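PDB 1Y7W: halotolerant alpha-type carbonic anhydrase (dCA II) from Dunaliella salina, which catalyses the reversible hydration of carbon dioxide to bicarbonate at a zinc centre and remains active in high salt. Local coordinates for residues Ser52-Asn57 with Ser136-Asn141; Leu149-Gln154 with Ala167-Met172. All coordinates share one frame; numbering follows the deposited sequence.

Contact 1. Residues Ser52-Asn57 with Ser136-Asn141; sequences SPIDIN and SEHTIN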
loop_
_atom_site.group_PDB
_atom_site.type_symbol
_atom_site.label_atom_id
_atom_site.label_comp_id
_atom_site.label_asym_id
_atom_site.label_seq_id
_atom_site.Cartn_x
_atom_site.Cartn_y
_atom_site.Cartn_z
ATOM N N SER A 52 -6.279 6.975 8.463
ATOM C CA SER A 52 -6.549 6.038 7.369
ATOM C C SER A 52 -6.553 4.630 7.969
ATOM O O SER A 52 -5.869 4.360 8.998
ATOM C CB SER A 52 -5.469 6.126 6.278
ATOM O OG SER A 52 -5.496 7.415 5.666
ATOM N N PRO A 53 -7.244 3.685 7.303
ATOM C CA PRO A 53 -8.025 3.801 6.042
ATOM C C PRO A 53 -9.417 4.386 6.255
ATOM O O PRO A 53 -9.791 4.649 7.370
ATOM C CB PRO A 53 -8.104 2.348 5.524
ATOM C CG PRO A 53 -8.186 1.565 6.799
ATOM C CD PRO A 53 -7.272 2.294 7.813
ATOM N N ILE A 54 -10.196 4.489 5.169
ATOM C CA ILE A 54 -11.544 5.024 5.238
ATOM C C ILE A 54 -12.379 4.294 4.201
ATOM O O ILE A 54 -11.855 3.547 3.361
ATOM C CB ILE A 54 -11.602 6.560 4.869
ATOM C CG1 ILE A 54 -11.009 6.792 3.468
ATOM C CG2 ILE A 54 -10.826 7.386 5.907
ATOM C CD1 ILE A 54 -11.328 8.229 2.862
ATOM N N ASP A 55 -13.692 4.474 4.292
ATOM C CA ASP A 55 -14.564 3.955 3.254
ATOM C C ASP A 55 -14.591 4.966 2.078
ATOM O O ASP A 55 -14.583 6.186 2.265
ATOM C CB ASP A 55 -16.016 3.785 3.750
ATOM C CG ASP A 55 -16.933 3.359 2.617
ATOM O OD1 ASP A 55 -16.609 2.305 2.010
ATOM O OD2 ASP A 55 -17.927 4.076 2.303
ATOM N N ILE A 56 -14.604 4.470 0.849
ATOM C CA ILE A 56 -14.636 5.335 -0.316
ATOM C C ILE A 56 -16.070 5.172 -0.884
ATOM O O ILE A 56 -16.398 4.149 -1.462
ATOM C CB ILE A 56 -13.630 4.876 -1.411
ATOM C CG1 ILE A 56 -12.211 4.689 -0.842
ATOM C CG2 ILE A 56 -13.585 5.910 -2.560
ATOM C CD1 ILE A 56 -11.644 5.939 -0.280
ATOM N N ASN A 57 -16.894 6.193 -0.691
ATOM C CA ASN A 57 -18.268 6.182 -1.167
ATOM C C ASN A 57 -18.213 6.911 -2.491
ATOM O O ASN A 57 -18.116 8.146 -2.546
ATOM C CB ASN A 57 -19.147 6.924 -0.154
ATOM C CG ASN A 57 -20.597 6.911 -0.532
ATOM O OD1 ASN A 57 -20.934 7.105 -1.671
ATOM N ND2 ASN A 57 -21.467 6.708 0.448
ATOM N N SER A 136 -9.174 -6.088 2.934
ATOM C CA SER A 136 -8.586 -4.819 2.552
ATOM C C SER A 136 -8.725 -3.776 3.697
ATOM O O SER A 136 -9.607 -3.914 4.584
ATOM C CB SER A 136 -9.270 -4.270 1.297
ATOM O OG SER A 136 -10.658 -4.095 1.536
ATOM N N GLU A 137 -7.843 -2.770 3.703
ATOM C CA GLU A 137 -7.935 -1.681 4.694
ATOM C C GLU A 137 -9.026 -0.701 4.229
ATOM O O GLU A 137 -10.002 -0.424 4.953
ATOM C CB GLU A 137 -6.562 -0.994 4.808
ATOM C CG GLU A 137 -5.545 -1.978 5.366
ATOM C CD GLU A 137 -4.408 -1.283 6.124
ATOM O OE1 GLU A 137 -3.760 -0.387 5.539
ATOM O OE2 GLU A 137 -4.172 -1.637 7.281
ATOM N N HIS A 138 -8.894 -0.153 3.023
ATOM C CA HIS A 138 -9.997 0.701 2.549
ATOM C C HIS A 138 -11.166 -0.187 2.091
ATOM O O HIS A 138 -10.948 -1.373 1.802
ATOM C CB HIS A 138 -9.620 1.539 1.326
ATOM C CG HIS A 138 -8.623 2.600 1.636
ATOM N ND1 HIS A 138 -7.264 2.337 1.701
ATOM C CD2 HIS A 138 -8.783 3.903 1.989
ATOM C CE1 HIS A 138 -6.634 3.437 2.090
ATOM N NE2 HIS A 138 -7.525 4.394 2.275
ATOM N N THR A 139 -12.376 0.384 2.103
ATOM C CA THR A 139 -13.543 -0.297 1.545
ATOM C C THR A 139 -14.045 0.666 0.459
ATOM O O THR A 139 -13.720 1.862 0.489
ATOM C CB THR A 139 -14.686 -0.539 2.580
ATOM O OG1 THR A 139 -15.010 0.677 3.251
ATOM C CG2 THR A 139 -14.308 -1.620 3.570
ATOM N N ILE A 140 -14.803 0.149 -0.522
ATOM C CA ILE A 140 -15.379 0.939 -1.601
ATOM C C ILE A 140 -16.888 0.643 -1.515
ATOM O O ILE A 140 -17.323 -0.514 -1.610
ATOM C CB ILE A 140 -14.816 0.521 -2.990
ATOM C CG1 ILE A 140 -13.280 0.712 -3.002
ATOM C CG2 ILE A 140 -15.367 1.443 -4.063
ATOM C CD1 ILE A 140 -12.637 0.277 -4.358
ATOM N N ASN A 141 -17.660 1.700 -1.310
ATOM C CA ASN A 141 -19.093 1.581 -1.062
ATOM C C ASN A 141 -19.403 0.526 0.010
ATOM O O ASN A 141 -20.350 -0.260 -0.093
ATOM C CB ASN A 141 -19.844 1.362 -2.394
ATOM C CG ASN A 141 -19.600 2.499 -3.329
ATOM O OD1 ASN A 141 -19.726 3.642 -2.930
ATOM N ND2 ASN A 141 -19.196 2.208 -4.553
HETATM O O HOH W 1 -21.754 5.600 -3.551
#

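Contact 2. Residues Leu149-Gln154 with Ala167-Met172; sequences LHIVMQ and AVIGIM. With ZN (zinc ion), chain D.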
loop_
_atom_site.group_PDB
_atom_site.type_symbol
_atom_site.label_atom_id
_atom_site.label_comp_id
_atom_site.label_asym_id
_atom_site.label_seq_id
_atom_site.Cartn_x
_atom_site.Cartn_y
_atom_site.Cartn_z
ATOM N N LEU A 149 -3.009 -3.719 -2.168
ATOM C CA LEU A 149 -1.600 -3.423 -2.383
ATOM C C LEU A 149 -1.314 -1.928 -2.126
ATOM O O LEU A 149 -2.052 -1.078 -2.590
ATOM C CB LEU A 149 -1.261 -3.760 -3.835
ATOM C CG LEU A 149 -0.025 -3.062 -4.457
ATOM C CD1 LEU A 149 1.178 -3.551 -3.743
ATOM C CD2 LEU A 149 0.099 -3.432 -5.966
ATOM N N HIS A 150 -0.269 -1.630 -1.356
ATOM C CA HIS A 150 0.150 -0.264 -1.067
ATOM C C HIS A 150 1.566 -0.016 -1.645
ATOM O O HIS A 150 2.509 -0.648 -1.216
ATOM C CB HIS A 150 0.179 -0.018 0.457
ATOM C CG HIS A 150 -1.191 0.119 1.081
ATOM N ND1 HIS A 150 -1.408 0.022 2.447
ATOM C CD2 HIS A 150 -2.415 0.246 0.512
ATOM C CE1 HIS A 150 -2.706 0.071 2.685
ATOM N NE2 HIS A 150 -3.344 0.204 1.528
ATOM N N ILE A 151 1.661 0.864 -2.642
ATOM C CA ILE A 151 2.936 1.303 -3.214
ATOM C C ILE A 151 3.180 2.611 -2.471
ATOM O O ILE A 151 2.416 3.596 -2.616
ATOM C CB ILE A 151 2.838 1.590 -4.707
ATOM C CG1 ILE A 151 2.418 0.311 -5.441
ATOM C CG2 ILE A 151 4.228 2.050 -5.243
ATOM C CD1 ILE A 151 2.132 0.537 -6.920
ATOM N N VAL A 152 4.230 2.617 -1.658
ATOM C CA VAL A 152 4.565 3.749 -0.790
ATOM C C VAL A 152 5.628 4.629 -1.443
ATOM O O VAL A 152 6.648 4.091 -1.856
ATOM C CB VAL A 152 5.141 3.238 0.502
ATOM C CG1 VAL A 152 5.526 4.445 1.425
ATOM C CG2 VAL A 152 4.078 2.311 1.220
ATOM N N MET A 153 5.359 5.927 -1.586
ATOM C CA MET A 153 6.339 6.843 -2.207
ATOM C C MET A 153 6.677 7.962 -1.230
ATOM O O MET A 153 5.828 8.393 -0.454
ATOM C CB MET A 153 5.774 7.407 -3.516
ATOM C CG MET A 153 5.259 6.299 -4.424
ATOM S SD MET A 153 4.695 6.830 -6.021
ATOM C CE MET A 153 3.431 7.908 -5.653
ATOM N N GLN A 154 7.925 8.471 -1.291
ATOM C CA GLN A 154 8.373 9.532 -0.378
ATOM C C GLN A 154 8.786 10.738 -1.260
ATOM O O GLN A 154 9.381 10.564 -2.327
ATOM C CB GLN A 154 9.605 9.008 0.401
ATOM C CG GLN A 154 10.261 9.968 1.384
ATOM C CD GLN A 154 11.349 9.238 2.131
ATOM O OE1 GLN A 154 11.062 8.531 3.084
ATOM N NE2 GLN A 154 12.580 9.290 1.617
ATOM N N ALA A 167 3.274 9.676 -0.408
ATOM C CA ALA A 167 2.121 9.519 -1.320
ATOM C C ALA A 167 1.964 8.023 -1.440
ATOM O O ALA A 167 2.962 7.325 -1.712
ATOM C CB ALA A 167 2.426 10.106 -2.689
ATOM N N VAL A 168 0.756 7.496 -1.210
ATOM C CA VAL A 168 0.601 6.053 -1.314
ATOM C C VAL A 168 -0.499 5.722 -2.336
ATOM O O VAL A 168 -1.562 6.394 -2.388
ATOM C CB VAL A 168 0.297 5.401 0.079
ATOM C CG1 VAL A 168 0.007 3.840 -0.094
ATOM C CG2 VAL A 168 1.504 5.656 1.030
ATOM N N ILE A 169 -0.227 4.691 -3.127
ATOM C CA ILE A 169 -1.158 4.247 -4.134
ATOM C C ILE A 169 -1.759 2.962 -3.609
ATOM O O ILE A 169 -1.030 2.072 -3.196
ATOM C CB ILE A 169 -0.437 4.014 -5.458
ATOM C CG1 ILE A 169 -0.133 5.412 -6.052
ATOM C CG2 ILE A 169 -1.285 3.211 -6.409
ATOM C CD1 ILE A 169 0.823 5.445 -7.263
ATOM N N GLY A 170 -3.082 2.881 -3.606
ATOM C CA GLY A 170 -3.716 1.685 -3.059
ATOM C C GLY A 170 -4.394 0.984 -4.212
ATOM O O GLY A 170 -5.118 1.649 -4.937
ATOM N N ILE A 171 -4.163 -0.318 -4.369
ATOM C CA ILE A 171 -4.734 -1.102 -5.458
ATOM C C ILE A 171 -5.452 -2.320 -4.875
ATOM O O ILE A 171 -4.862 -3.054 -4.106
ATOM C CB ILE A 171 -3.613 -1.562 -6.411
ATOM C CG1 ILE A 171 -3.048 -0.301 -7.125
ATOM C CG2 ILE A 171 -4.153 -2.552 -7.513
ATOM C CD1 ILE A 171 -1.636 -0.507 -7.762
ATOM N N MET A 172 -6.725 -2.520 -5.269
ATOM C CA MET A 172 -7.531 -3.649 -4.764
ATOM C C MET A 172 -7.506 -4.859 -5.705
ATOM O O MET A 172 -7.302 -4.719 -6.911
ATOM C CB MET A 172 -9.007 -3.211 -4.667
ATOM C CG MET A 172 -9.218 -1.989 -3.809
ATOM S SD MET A 172 -8.755 -2.398 -2.104
ATOM C CE MET A 172 -9.469 -0.982 -1.219
HETATM ZN ZN ZN D . -0.143 -0.553 3.951
HETATM O O HOH W 2 0.184 0.120 5.710
#

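Contact 1. Residues Ser52-Asn57 with Ser136-Asn141
T139 meets D55 because its OG1 sits between the backbone N and the carbonyl carbon (chi1 51°), while the carboxylate carbon of D55 is anti to its own backbone N (chi1 175°). The two side chains cross at about a right angle, and OG1 of T139 donates to OD1 of D55 over 2.6 Å, on the anti side of the carboxylate. G142 N is a second donor to the same oxygen, and a carboxylate oxygen can accept both. Beside this bond the backbones run parallel: I56 N donates to T139 O (2.8 Å) and N141 N to I56 O (2.8 Å, 174° at the hydrogen), whereas T139 N reaches I54 O only weakly. P53, which follows a cis peptide bond, lays CB almost exactly over the centre of the H138 ring, 3.7 Å from its centroid, a CH-pi contact. Polar atoms of that buried ring are satisfied outside, NE2 by Y227 and ND1 by E148. Just before strand 139-140, E137 bonds through OE1 to T232 OG1, the Glu-Thr pair familiar beside the zinc of alpha carbonic anhydrases. Strands 55-56 and 139-140 form a short two-stranded parallel sheet, preceded by the loop that carries E137 to that site.

Contact 2. Residues Leu149-Gln154 with Ala167-Met172
One of the two zinc-binding strands of the carbonic anhydrase active site pairs here with its hairpin partner: H150 belongs to strand 147-155, and G170 stands across from it on strand 166-175. H150 binds the zinc ion through ND1 at 2.0 Å; H130 and H132 of the neighbouring strand 120-133 are the other protein ligands, and a water lies 1.9 Å from the metal. The ring is held from behind as well, since NE2 bonds to the carboxylate of E148, a second-shell contact that fixes its rotation and would probably make the imidazole a stronger electron donor. With no side chain, G170 brings only its CA to the ring edge, 4.1 Å from H150 CD2, while V168 CG1 packs on H150 CB.

Paired backbone bonds on L149 with I171, I151 with I169 and M153 with A167 lock the strands in antiparallel register; L149 N to I171 O, for example, is 2.8 Å long and nearly straight at 172°. The face turned from the metal is wholly apolar. L149 and I171 lie side by side, L149 CD2 3.8 Å from I171 CD1, and the CD1 of I171 also touches I151 CD1. The flexible M153 chain, bent at its last torsion (chi3 -60°), folds its methyl CE between A167 CB, at 3.8 Å, and I169 CD1. Beta-branched isoleucine and valine suit extended strands, and the isoleucines fill this core, from which F245 and L78 reach I169. One face binding metal and the other packed with hydrocarbon is characteristic of the central twisted beta-sheet of alpha carbonic anhydrases.

From the N terminus, segment 52-57 pairs with 136-141, 79 residues later, so contact 1 closes a long loop that contains strand 120-133 with zinc ligands H130 and H132. The chain then enters strand 147-155, and contact 2 closes a short hairpin to strand 166-175. The two closures follow in series, neither nesting nor crossing, with centres about 14 Å apart. They nevertheless touch: E137 OE1 lies 3.1 Å from H150 CE1, and M172, at the end of contact 2, packs on S136, H138 and I140. Contact 1 thus fastens a small parallel sheet, one strand of it from early in the chain, against the large mixed sheet whose central strands contact 2 joins. E148, bonding both H138 and H150, links them further.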